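Local coordinates for protein IscA (Thermosynechococcus elongatus, PDB 1X0G) that binds a [2Fe-2S] cluster and probably serves as a scaffold on which iron-sulfur clusters are assembled, at residues I27-V32 and A45-P50. Sequence-based numbering, arbitrary orientation.
Sequences ILRIQV and ALVAEP
Three backbone hydrogen bonds join residues 27-32 to residues 45-50. Arg29 and Ala45 form an antiparallel hydrogen-bonded pair. Arg29 N gives its hydrogen to Ala45 O at 2.8 Å, nearly along the C=O axis. Ala45 N returns a bond to Arg29 O at 2.9 Å, in the carbonyl plane. One step on, Leu28 and Leu46 form a non-hydrogen-bonded pair. Their side chains share one face of the sheet, and those of Arg29 and Ala45 the other. Beyond it Val47 N reaches Ile27 O at 3.0 Å. This bond is more bent (154° at the hydrogen), and its donor sits above the carbonyl plane. Leu46 CA makes a CA-H...O contact with Ile27 O at 3.2 Å.

The pairing belongs to the beta hairpin of strands 27-34 and 40-46, at the end far from its turn. Strand 62-66 flanks strand 27-34 on its other edge, so Leu28 and Ile30 also bond to that side through their backbones. The site lies away from the cluster cysteines.

Apolar side-chain contacts centre on Val47. Its CG2, in the crowded position between N and C, lies 3.7 Å from Arg29 CB and also touches Ile27 CG2. The Ile27 and Val47 side chains cross at about a right angle. Separately, the Ile27 CD1 methyl packs on backbone, 3.6 Å from Ala48 O and close to Glu49 CA.

The guanidinium of Arg29 makes no bond to 45-50. NE makes a salt bridge with Asp54. NH1 bonds to Gln31 OE1 at 3.1 Å. OE1 lies in the guanidinium plane, but NH1 stands above the Gln31 carbonyl plane, off the lone pairs.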
loop_
_atom_site.group_PDB
_atom_site.type_symbol
_atom_site.label_atom_id
_atom_site.label_comp_id
_atom_site.label_asym_id
_atom_site.label_seq_id
_atom_site.Cartn_x
_atom_site.Cartn_y
_atom_site.Cartn_z
ATOM N N ILE C 27 -2.122 6.648 28.625
ATOM C CA ILE C 27 -2.816 6.320 27.376
ATOM C C ILE C 27 -1.948 5.699 26.255
ATOM O O ILE C 27 -0.952 6.266 25.794
ATOM C CB ILE C 27 -3.722 7.439 26.856
ATOM C CG1 ILE C 27 -4.743 7.833 27.921
ATOM C CG2 ILE C 27 -4.542 6.899 25.756
ATOM C CD1 ILE C 27 -5.080 9.365 28.041
ATOM N N LEU C 28 -2.358 4.508 25.859
ATOM C CA LEU C 28 -1.703 3.780 24.834
ATOM C C LEU C 28 -2.609 3.724 23.680
ATOM O O LEU C 28 -3.710 3.213 23.776
ATOM C CB LEU C 28 -1.498 2.342 25.246
ATOM C CG LEU C 28 -0.906 1.432 24.164
ATOM C CD1 LEU C 28 0.485 1.929 23.867
ATOM C CD2 LEU C 28 -0.824 -0.053 24.640
ATOM N N ARG C 29 -2.127 4.205 22.561
ATOM C CA ARG C 29 -2.965 4.287 21.411
ATOM C C ARG C 29 -2.434 3.304 20.439
ATOM O O ARG C 29 -1.228 3.278 20.171
ATOM C CB ARG C 29 -2.952 5.679 20.866
ATOM C CG ARG C 29 -3.656 5.793 19.572
ATOM C CD ARG C 29 -3.977 7.224 19.294
ATOM N NE ARG C 29 -5.200 7.344 18.505
ATOM C CZ ARG C 29 -5.229 7.142 17.194
ATOM N NH1 ARG C 29 -4.074 6.811 16.589
ATOM N NH2 ARG C 29 -6.381 7.229 16.503
ATOM N N ILE C 30 -3.319 2.411 20.009
ATOM C CA ILE C 30 -3.018 1.386 19.024
ATOM C C ILE C 30 -3.738 1.660 17.694
ATOM O O ILE C 30 -4.937 2.098 17.618
ATOM C CB ILE C 30 -3.432 0.047 19.513
ATOM C CG1 ILE C 30 -2.840 -0.215 20.854
ATOM C CG2 ILE C 30 -2.796 -1.105 18.687
ATOM C CD1 ILE C 30 -3.220 -1.635 21.272
ATOM N N GLN C 31 -2.967 1.479 16.631
ATOM C CA GLN C 31 -3.537 1.587 15.285
ATOM C C GLN C 31 -2.692 0.650 14.406
ATOM O O GLN C 31 -1.762 0.015 14.966
ATOM C CB GLN C 31 -3.573 3.029 14.840
ATOM C CG GLN C 31 -2.345 3.567 14.238
ATOM C CD GLN C 31 -2.500 5.020 13.839
ATOM O OE1 GLN C 31 -3.613 5.555 13.825
ATOM N NE2 GLN C 31 -1.395 5.684 13.551
ATOM N N VAL C 32 -2.982 0.543 13.099
ATOM C CA VAL C 32 -2.145 -0.227 12.178
ATOM C C VAL C 32 -1.608 0.629 11.087
ATOM O O VAL C 32 -2.064 1.707 10.891
ATOM C CB VAL C 32 -2.955 -1.338 11.458
ATOM C CG1 VAL C 32 -3.529 -2.263 12.410
ATOM C CG2 VAL C 32 -4.052 -0.747 10.585
ATOM N N ALA C 45 1.574 4.051 20.221
ATOM C CA ALA C 45 2.106 5.302 20.727
ATOM C C ALA C 45 1.548 5.613 22.125
ATOM O O ALA C 45 0.410 5.304 22.461
ATOM C CB ALA C 45 1.764 6.350 19.808
ATOM N N LEU C 46 2.361 6.195 22.987
ATOM C CA LEU C 46 1.792 6.800 24.183
ATOM C C LEU C 46 1.361 8.167 23.773
ATOM O O LEU C 46 2.104 8.861 23.069
ATOM C CB LEU C 46 2.843 6.990 25.234
ATOM C CG LEU C 46 3.531 5.717 25.660
ATOM C CD1 LEU C 46 4.884 6.099 26.323
ATOM C CD2 LEU C 46 2.588 4.908 26.575
ATOM N N VAL C 47 0.180 8.583 24.191
ATOM C CA VAL C 47 -0.340 9.851 23.664
ATOM C C VAL C 47 -0.907 10.640 24.801
ATOM O O VAL C 47 -1.099 10.104 25.878
ATOM C CB VAL C 47 -1.437 9.589 22.542
ATOM C CG1 VAL C 47 -0.804 9.076 21.290
ATOM C CG2 VAL C 47 -2.462 8.606 23.037
ATOM N N ALA C 48 -1.202 11.906 24.582
ATOM C CA ALA C 48 -1.648 12.703 25.731
ATOM C C ALA C 48 -3.117 12.461 26.036
ATOM O O ALA C 48 -3.577 12.542 27.194
ATOM C CB ALA C 48 -1.377 14.178 25.527
ATOM N N GLU C 49 -3.841 12.181 24.968
ATOM C CA GLU C 49 -5.259 12.001 25.019
ATOM C C GLU C 49 -5.590 11.207 23.762
ATOM O O GLU C 49 -4.741 11.018 22.860
ATOM C CB GLU C 49 -5.968 13.363 25.045
ATOM C CG GLU C 49 -5.881 14.012 23.687
ATOM C CD GLU C 49 -5.842 15.491 23.755
ATOM O OE1 GLU C 49 -6.260 16.041 24.801
ATOM O OE2 GLU C 49 -5.391 16.090 22.745
ATOM N N PRO C 50 -6.785 10.633 23.711
ATOM C CA PRO C 50 -6.963 9.920 22.452
ATOM C C PRO C 50 -7.813 10.814 21.558
ATOM O O PRO C 50 -8.402 11.812 22.066
ATOM C CB PRO C 50 -7.722 8.688 22.882
ATOM C CG PRO C 50 -8.512 9.170 24.157
ATOM C CD PRO C 50 -7.918 10.473 24.630
#